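Local coordinates for cell wall surface anchor family protein (Streptococcus agalactiae, PDB 3PHS) that serves as the minor pilin GBS52 of the pilus and mediates adhesion to lung epithelial cells through an IgG-like domain, at residues 27-33 against 125-130; 19-23 against 36-42. One frame throughout, in Å; residues are numbered along the deposited sequence.

Contact 1: residues 27-33 against 125-130; sequences RPNPQLE and KVIYPK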
ATOM      1  N   ARG A  27      10.101  16.637  -9.025  1.00 16.52           N
ATOM      2  CA  ARG A  27       9.680  17.173  -7.741  1.00 16.89           C
ATOM      3  C   ARG A  27      10.742  17.138  -6.663  1.00 16.61           C
ATOM      4  O   ARG A  27      10.554  16.470  -5.635  1.00 16.65           O
ATOM      5  CB  ARG A  27       8.400  16.484  -7.258  1.00 16.44           C
ATOM      6  CG  ARG A  27       7.586  17.405  -6.386  1.00 15.72           C
ATOM      7  CD  ARG A  27       6.352  16.731  -5.792  1.00 15.99           C
ATOM      8  NE  ARG A  27       5.695  17.709  -4.932  1.00 15.46           N
ATOM      9  CZ  ARG A  27       4.520  17.538  -4.343  1.00 14.60           C
ATOM     10  NH1 ARG A  27       3.834  16.398  -4.499  1.00 12.38           N
ATOM     11  NH2 ARG A  27       4.033  18.518  -3.593  1.00 14.65           N
ATOM     12  N   PRO A  28      11.854  17.866  -6.876  1.00 16.73           N
ATOM     13  CA  PRO A  28      12.880  17.959  -5.830  1.00 17.00           C
ATOM     14  C   PRO A  28      12.321  18.734  -4.644  1.00 17.14           C
ATOM     15  O   PRO A  28      11.477  19.616  -4.834  1.00 17.61           O
ATOM     16  CB  PRO A  28      14.005  18.776  -6.496  1.00 17.36           C
ATOM     17  CG  PRO A  28      13.304  19.606  -7.534  1.00 16.73           C
ATOM     18  CD  PRO A  28      12.128  18.776  -8.010  1.00 16.60           C
ATOM     19  N   ASN A  29      12.761  18.400  -3.436  1.00 16.53           N
ATOM     20  CA  ASN A  29      12.296  19.123  -2.236  1.00 17.74           C
ATOM     21  C   ASN A  29      10.764  19.331  -2.269  1.00 17.19           C
ATOM     22  O   ASN A  29      10.282  20.470  -2.266  1.00 17.38           O
ATOM     23  CB  ASN A  29      13.038  20.483  -2.109  1.00 17.30           C
ATOM     24  CG  ASN A  29      12.706  21.234  -0.808  1.00 19.76           C
ATOM     25  OD1 ASN A  29      12.806  22.468  -0.742  1.00 20.02           O
ATOM     26  ND2 ASN A  29      12.327  20.495   0.229  1.00 16.42           N
ATOM     27  N   PRO A  30       9.987  18.231  -2.328  1.00 16.88           N
ATOM     28  CA  PRO A  30       8.540  18.414  -2.481  1.00 16.28           C
ATOM     29  C   PRO A  30       7.930  19.255  -1.346  1.00 16.31           C
ATOM     30  O   PRO A  30       8.240  19.048  -0.155  1.00 15.37           O
ATOM     31  CB  PRO A  30       7.987  16.976  -2.457  1.00 16.87           C
ATOM     32  CG  PRO A  30       9.069  16.147  -1.814  1.00 17.75           C
ATOM     33  CD  PRO A  30      10.369  16.811  -2.206  1.00 16.66           C
ATOM     34  N   GLN A  31       7.090  20.206  -1.734  1.00 15.27           N
ATOM     35  CA  GLN A  31       6.379  21.073  -0.809  1.00 14.86           C
ATOM     36  C   GLN A  31       4.934  21.132  -1.291  1.00 14.15           C
ATOM     37  O   GLN A  31       4.671  21.196  -2.488  1.00 13.21           O
ATOM     38  CB  GLN A  31       6.987  22.486  -0.752  1.00 15.71           C
ATOM     39  CG  GLN A  31       8.479  22.564  -0.332  1.00 17.94           C
ATOM     40  CD  GLN A  31       8.754  22.072   1.093  1.00 21.95           C
ATOM     41  OE1 GLN A  31       9.753  21.378   1.352  1.00 23.63           O
ATOM     42  NE2 GLN A  31       7.884  22.437   2.022  1.00 22.06           N
ATOM     43  N   LEU A  32       4.007  21.079  -0.344  1.00 13.83           N
ATOM     44  CA  LEU A  32       2.588  20.866  -0.647  1.00 14.15           C
ATOM     45  C   LEU A  32       2.028  21.857  -1.672  1.00 13.32           C
ATOM     46  O   LEU A  32       1.245  21.475  -2.532  1.00 12.83           O
ATOM     47  CB  LEU A  32       1.747  20.892   0.637  1.00 15.01           C
ATOM     48  CG  LEU A  32       1.706  19.589   1.441  1.00 18.80           C
ATOM     49  CD1 LEU A  32       1.031  19.870   2.780  1.00 24.11           C
ATOM     50  CD2 LEU A  32       0.953  18.440   0.709  1.00 20.70           C
ATOM     51  N   GLU A  33       2.434  23.120  -1.589  1.00 12.35           N
ATOM     52  CA  GLU A  33       1.856  24.108  -2.513  1.00 12.58           C
ATOM     53  C   GLU A  33       2.663  24.375  -3.783  1.00 12.44           C
ATOM     54  O   GLU A  33       2.220  25.148  -4.642  1.00 12.79           O
ATOM     55  CB  GLU A  33       1.515  25.405  -1.782  1.00 12.11           C
ATOM     56  CG  GLU A  33       0.382  25.252  -0.801  1.00 14.80           C
ATOM     57  CD  GLU A  33       0.148  26.530  -0.035  1.00 13.74           C
ATOM     58  OE1 GLU A  33      -0.340  27.487  -0.641  1.00 16.71           O
ATOM     59  OE2 GLU A  33       0.457  26.565   1.165  1.00 21.12           O
ATOM     60  N   LYS A 125      -6.530  27.665  -1.563  1.00 12.47           N
ATOM     61  CA  LYS A 125      -5.311  26.849  -1.582  1.00 12.83           C
ATOM     62  C   LYS A 125      -5.305  25.892  -2.754  1.00 12.22           C
ATOM     63  O   LYS A 125      -6.347  25.323  -3.103  1.00 11.38           O
ATOM     64  CB  LYS A 125      -5.203  26.019  -0.289  1.00 13.07           C
ATOM     65  CG  LYS A 125      -4.900  26.805   1.005  1.00 14.90           C
ATOM     66  CD  LYS A 125      -3.442  27.231   1.058  1.00 17.99           C
ATOM     67  CE  LYS A 125      -3.079  27.850   2.426  1.00 16.92           C
ATOM     68  NZ  LYS A 125      -1.812  28.628   2.274  1.00 19.43           N
ATOM     69  N   VAL A 126      -4.112  25.689  -3.321  1.00 12.27           N
ATOM     70  CA  VAL A 126      -3.882  24.635  -4.317  1.00 11.96           C
ATOM     71  C   VAL A 126      -2.772  23.727  -3.753  1.00 12.18           C
ATOM     72  O   VAL A 126      -1.688  24.191  -3.409  1.00 12.64           O
ATOM     73  CB  VAL A 126      -3.512  25.210  -5.692  1.00 11.63           C
ATOM     74  CG1 VAL A 126      -3.226  24.080  -6.707  1.00 12.40           C
ATOM     75  CG2 VAL A 126      -4.635  26.132  -6.219  1.00 11.63           C
ATOM     76  N   ILE A 127      -3.056  22.439  -3.632  1.00 12.13           N
ATOM     77  CA  ILE A 127      -2.109  21.546  -2.967  1.00 13.52           C
ATOM     78  C   ILE A 127      -1.843  20.323  -3.836  1.00 12.91           C
ATOM     79  O   ILE A 127      -2.745  19.839  -4.531  1.00 13.21           O
ATOM     80  CB  ILE A 127      -2.578  21.105  -1.552  1.00 14.18           C
ATOM     81  CG1 ILE A 127      -3.853  20.328  -1.631  1.00 18.10           C
ATOM     82  CG2 ILE A 127      -2.718  22.312  -0.535  1.00 16.27           C
ATOM     83  CD1 ILE A 127      -3.781  19.137  -0.772  1.00 23.55           C
ATOM     84  N   TYR A 128      -0.599  19.852  -3.785  1.00 12.12           N
ATOM     85  CA  TYR A 128      -0.121  18.732  -4.580  1.00 11.59           C
ATOM     86  C   TYR A 128       0.324  17.645  -3.594  1.00 10.97           C
ATOM     87  O   TYR A 128       1.439  17.717  -3.069  1.00 11.38           O
ATOM     88  CB  TYR A 128       1.056  19.165  -5.470  1.00 11.33           C
ATOM     89  CG  TYR A 128       0.676  20.200  -6.522  1.00 10.69           C
ATOM     90  CD1 TYR A 128       0.630  21.561  -6.199  1.00 12.20           C
ATOM     91  CD2 TYR A 128       0.339  19.818  -7.814  1.00 10.06           C
ATOM     92  CE1 TYR A 128       0.238  22.531  -7.160  1.00 12.62           C
ATOM     93  CE2 TYR A 128      -0.040  20.773  -8.784  1.00 12.48           C
ATOM     94  CZ  TYR A 128      -0.087  22.125  -8.435  1.00 11.50           C
ATOM     95  OH  TYR A 128      -0.444  23.068  -9.372  1.00 13.36           O
ATOM     96  N   PRO A 129      -0.556  16.663  -3.294  1.00 10.96           N
ATOM     97  CA  PRO A 129      -0.107  15.655  -2.319  1.00 10.46           C
ATOM     98  C   PRO A 129       1.113  14.904  -2.848  1.00 10.73           C
ATOM     99  O   PRO A 129       1.303  14.820  -4.064  1.00  9.98           O
ATOM    100  CB  PRO A 129      -1.318  14.717  -2.192  1.00 10.86           C
ATOM    101  CG  PRO A 129      -2.502  15.585  -2.563  1.00  9.76           C
ATOM    102  CD  PRO A 129      -1.965  16.445  -3.688  1.00 10.80           C
ATOM    103  N   LYS A 130       1.933  14.382  -1.940  1.00 11.30           N
ATOM    104  CA  LYS A 130       3.121  13.595  -2.313  1.00 12.51           C
ATOM    105  C   LYS A 130       2.654  12.195  -2.650  1.00 12.05           C
ATOM    106  O   LYS A 130       2.018  11.528  -1.830  1.00 12.23           O
ATOM    107  CB  LYS A 130       4.134  13.567  -1.166  1.00 13.48           C
ATOM    108  CG  LYS A 130       4.610  14.968  -0.783  1.00 18.31           C
ATOM    109  CD  LYS A 130       5.570  14.963   0.413  1.00 24.28           C
ATOM    110  CE  LYS A 130       5.802  16.392   0.913  1.00 27.08           C
ATOM    111  NZ  LYS A 130       6.372  16.393   2.298  1.00 30.57           N
TER
HETATM  112  O   HOH W   1      -0.264  26.246  -4.852  1.00 14.46           O
HETATM  113  O   HOH W   2      -1.975  27.449  -2.736  1.00 17.23           O

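Contact 2: residues 19-23 against 36-42; sequences HLEAR and PKEGTPI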
ATOM      1  N   HIS A  19      -3.737  15.798  -8.158  1.00 10.56           N
ATOM      2  CA  HIS A  19      -3.101  14.490  -8.057  1.00 10.88           C
ATOM      3  C   HIS A  19      -2.298  14.166  -9.327  1.00 10.35           C
ATOM      4  O   HIS A  19      -2.883  13.834 -10.351  1.00 10.49           O
ATOM      5  CB  HIS A  19      -4.187  13.421  -7.810  1.00 10.44           C
ATOM      6  CG  HIS A  19      -3.639  12.055  -7.530  1.00 10.47           C
ATOM      7  ND1 HIS A  19      -3.757  11.439  -6.302  1.00 10.02           N
ATOM      8  CD2 HIS A  19      -2.982  11.177  -8.329  1.00 11.85           C
ATOM      9  CE1 HIS A  19      -3.168  10.257  -6.345  1.00 10.13           C
ATOM     10  NE2 HIS A  19      -2.695  10.068  -7.565  1.00 11.80           N
ATOM     11  N   LEU A  20      -0.967  14.284  -9.247  1.00 11.19           N
ATOM     12  CA  LEU A  20      -0.061  14.070 -10.389  1.00 11.49           C
ATOM     13  C   LEU A  20       0.922  12.965 -10.079  1.00 12.32           C
ATOM     14  O   LEU A  20       1.512  12.933  -8.991  1.00 12.16           O
ATOM     15  CB  LEU A  20       0.735  15.349 -10.719  1.00 11.92           C
ATOM     16  CG  LEU A  20      -0.110  16.607 -10.982  1.00 12.31           C
ATOM     17  CD1 LEU A  20       0.773  17.836 -11.227  1.00 14.00           C
ATOM     18  CD2 LEU A  20      -1.052  16.356 -12.169  1.00 12.17           C
ATOM     19  N   GLU A  21       1.101  12.052 -11.029  1.00 11.87           N
ATOM     20  CA  GLU A  21       2.187  11.098 -10.930  1.00 13.13           C
ATOM     21  C   GLU A  21       3.390  11.730 -11.625  1.00 14.15           C
ATOM     22  O   GLU A  21       3.388  11.905 -12.844  1.00 15.20           O
ATOM     23  CB  GLU A  21       1.802   9.737 -11.546  1.00 13.89           C
ATOM     24  CG  GLU A  21       0.803   8.976 -10.656  1.00 14.01           C
ATOM     25  CD  GLU A  21       0.367   7.625 -11.214  1.00 15.14           C
ATOM     26  OE1 GLU A  21       0.696   7.286 -12.377  1.00 16.63           O
ATOM     27  OE2 GLU A  21      -0.348   6.924 -10.474  1.00 16.40           O
ATOM     28  N   ALA A  22       4.388  12.081 -10.829  1.00 14.73           N
ATOM     29  CA  ALA A  22       5.566  12.793 -11.307  1.00 16.78           C
ATOM     30  C   ALA A  22       6.806  11.954 -11.034  1.00 18.19           C
ATOM     31  O   ALA A  22       6.793  11.089 -10.157  1.00 19.11           O
ATOM     32  CB  ALA A  22       5.675  14.162 -10.602  1.00 16.23           C
ATOM     33  N   ARG A  23       7.880  12.235 -11.763  1.00 18.90           N
ATOM     34  CA  ARG A  23       9.178  11.589 -11.528  1.00 20.37           C
ATOM     35  C   ARG A  23       9.906  12.262 -10.365  1.00 21.06           C
ATOM     36  O   ARG A  23       9.705  13.457 -10.111  1.00 20.47           O
ATOM     37  CB  ARG A  23      10.062  11.711 -12.785  1.00 20.59           C
ATOM     38  CG  ARG A  23       9.449  11.178 -14.100  1.00 22.33           C
ATOM     39  CD  ARG A  23      10.234  11.673 -15.329  1.00 22.84           C
ATOM     40  NE  ARG A  23      10.007  13.100 -15.624  1.00 24.91           N
ATOM     41  CZ  ARG A  23      10.477  13.741 -16.696  1.00 25.90           C
ATOM     42  NH1 ARG A  23      11.196  13.091 -17.599  1.00 26.44           N
ATOM     43  NH2 ARG A  23      10.237  15.040 -16.876  1.00 23.05           N
ATOM     44  N   PRO A  36       4.834  20.156  -9.092  1.00 13.49           N
ATOM     45  CA  PRO A  36       5.985  19.526  -9.714  1.00 14.19           C
ATOM     46  C   PRO A  36       6.182  20.106 -11.120  1.00 14.32           C
ATOM     47  O   PRO A  36       5.250  20.691 -11.709  1.00 13.65           O
ATOM     48  CB  PRO A  36       5.602  18.032  -9.778  1.00 14.16           C
ATOM     49  CG  PRO A  36       4.149  17.994  -9.652  1.00 15.46           C
ATOM     50  CD  PRO A  36       3.746  19.199  -8.821  1.00 13.94           C
ATOM     51  N   LYS A  37       7.394  19.930 -11.633  1.00 15.05           N
ATOM     52  CA  LYS A  37       7.822  20.491 -12.914  1.00 15.78           C
ATOM     53  C   LYS A  37       7.100  19.840 -14.091  1.00 16.43           C
ATOM     54  O   LYS A  37       6.860  20.477 -15.124  1.00 15.59           O
ATOM     55  CB  LYS A  37       9.343  20.350 -13.038  1.00 15.90           C
ATOM     56  CG  LYS A  37      10.101  21.146 -11.963  1.00 17.39           C
ATOM     57  CD  LYS A  37      11.610  20.905 -12.033  1.00 18.36           C
ATOM     58  CE  LYS A  37      12.351  21.707 -10.944  1.00 17.68           C
ATOM     59  NZ  LYS A  37      13.857  21.523 -11.001  1.00 18.96           N
ATOM     60  N   GLU A  38       6.756  18.569 -13.910  1.00 16.19           N
ATOM     61  CA  GLU A  38       5.983  17.798 -14.866  1.00 16.53           C
ATOM     62  C   GLU A  38       5.150  16.864 -14.004  1.00 16.22           C
ATOM     63  O   GLU A  38       5.459  16.657 -12.818  1.00 15.43           O
ATOM     64  CB  GLU A  38       6.882  16.935 -15.769  1.00 17.26           C
ATOM     65  CG  GLU A  38       7.825  17.674 -16.746  1.00 18.73           C
ATOM     66  CD  GLU A  38       7.092  18.452 -17.822  1.00 21.33           C
ATOM     67  OE1 GLU A  38       5.990  18.027 -18.242  1.00 18.17           O
ATOM     68  OE2 GLU A  38       7.635  19.510 -18.252  1.00 23.78           O
ATOM     69  N   GLY A  39       4.122  16.272 -14.594  1.00 15.53           N
ATOM     70  CA  GLY A  39       3.299  15.322 -13.838  1.00 15.70           C
ATOM     71  C   GLY A  39       2.053  14.938 -14.592  1.00 15.05           C
ATOM     72  O   GLY A  39       1.438  15.775 -15.254  1.00 15.64           O
ATOM     73  N   THR A  40       1.652  13.678 -14.457  1.00 14.32           N
ATOM     74  CA  THR A  40       0.492  13.178 -15.191  1.00 14.38           C
ATOM     75  C   THR A  40      -0.728  13.181 -14.287  1.00 13.22           C
ATOM     76  O   THR A  40      -0.685  12.584 -13.212  1.00 12.87           O
ATOM     77  CB  THR A  40       0.732  11.720 -15.686  1.00 14.30           C
ATOM     78  OG1 THR A  40       1.988  11.656 -16.363  1.00 15.56           O
ATOM     79  CG2 THR A  40      -0.392  11.271 -16.627  1.00 14.90           C
ATOM     80  N   PRO A  41      -1.811  13.845 -14.712  1.00 13.16           N
ATOM     81  CA  PRO A  41      -3.001  13.880 -13.878  1.00 13.07           C
ATOM     82  C   PRO A  41      -3.651  12.527 -13.849  1.00 13.26           C
ATOM     83  O   PRO A  41      -3.629  11.801 -14.874  1.00 12.99           O
ATOM     84  CB  PRO A  41      -3.925  14.866 -14.604  1.00 13.11           C
ATOM     85  CG  PRO A  41      -3.505  14.781 -16.022  1.00 14.21           C
ATOM     86  CD  PRO A  41      -1.996  14.623 -15.950  1.00 13.13           C
ATOM     87  N   ILE A  42      -4.204  12.192 -12.681  1.00 12.47           N
ATOM     88  CA  ILE A  42      -4.939  10.950 -12.506  1.00 13.19           C
ATOM     89  C   ILE A  42      -6.378  11.285 -12.170  1.00 13.27           C
ATOM     90  O   ILE A  42      -6.650  12.004 -11.206  1.00 13.58           O
ATOM     91  CB  ILE A  42      -4.361  10.052 -11.378  1.00 13.05           C
ATOM     92  CG1 ILE A  42      -2.844   9.849 -11.544  1.00 14.02           C
ATOM     93  CG2 ILE A  42      -5.141   8.702 -11.316  1.00 11.72           C
ATOM     94  CD1 ILE A  42      -2.431   9.181 -12.871  1.00 16.82           C
TER

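Contact 1: residues 27-33 against 125-130
The guanidinium of Arg27 makes the densest set of polar contacts. Its NH2 donates to Tyr128 O at 2.8 Å, while NH1 adds two weak bonds, to Tyr128 O at 3.1 Å and Pro129 O at 3.0 Å. NH2 also donates to Gln31 O (3.0 Å), so one long, nearly extended arginine ties its own loop to the chain just after strand 125-127. Further along, Tyr128 N donates to Leu32 O at 2.8 Å, a lone direct backbone bond between the segments. Beside this bond water fills in: one molecule bridges Glu33 O (2.7 Å) and Val126 O (2.9 Å), another joins Glu33 OE1 to Val126 N. Beyond them Glu33 OE2 meets Lys125 NZ in a long salt bridge of 3.3 Å; the lysine's stronger partner is Glu123.

Packing is thinner. Lys130 CG lies over one face of the Arg27 guanidinium, and Lys130 CE reaches Pro30 CB (4.1 Å). Leu32, Ile127 and Pro129 all rest on Phe117 of strand 109-121.

Strand 125-127 pairs in parallel with strand 13-21, and the 27-33 loop runs beside 125-130 without forming a strand. Arginine suits such a place: its several N-H donors serve carbonyls that no regular ladder between these segments satisfies.

Contact 2: residues 19-23 against 36-42
A short antiparallel β pairing links the end of strand 13-21 to strand 40-41 in the N-terminal domain, which belongs to a pilin built on Ig-like folds. Glu21 and Thr40 form the hydrogen-bonded pair, Glu21 N to Thr40 O at 2.9 Å and Thr40 N to Glu21 O at 3.0 Å. Leu20 and Pro41 are the non-hydrogen-bonded pair beside it, and Ile42 N to His19 O (3.1 Å) continues the ladder.

Shape governs the rest. Leu20 is the main bump: its CD1 presses on Pro36 CG at 3.7 Å and its CD2 approaches Pro41 CB at 4.1 Å, so the branched leucine spans the gap between two rigid proline rings. The small Ala22 methyl fits against the bend of 36-39, its CB 4.0 Å from Pro36 CB and 3.3 Å from Glu38 O. Gly39 suits this close approach, because a β-carbon there would fall 2.9 Å from Leu20 CB and clash. On the face that bears Glu21 and Thr40, Glu21 extends past Ile42, with Glu21 CD 3.6 Å from Ile42 CD1.

Farther out, Arg23 NH2 lies 3.6 Å from Glu38 CG, while its NE is salt-bridged to Asp26. In the buried His19, ND1 is hydrogen-bonded to Tyr47 OH, and the ring turns an edge to isoleucine: His19 CD2 lies 3.5 Å from Ile42 CG1.

Both contacts lie toward the surface of the N-terminal domain and share one mixed sheet, in which strand 13-21 pairs in parallel with 125-127 and antiparallel with 40-41. The loop joining strands 13-21 and 40-41 supplies 27-33 to contact 1, so the segments alternate along the chain. Their chemistry differs accordingly. Contact 2 is local and strand-like, with a regular backbone ladder and apolar side chains fitted together; contact 1 joins distant parts of the sequence mostly through arginine, a salt bridge and water. They meet at Pro36: Tyr128 CD2 packs on Pro36 CD at 3.6 Å, and Arg27 CG lies 4.0 Å from Pro36 CB.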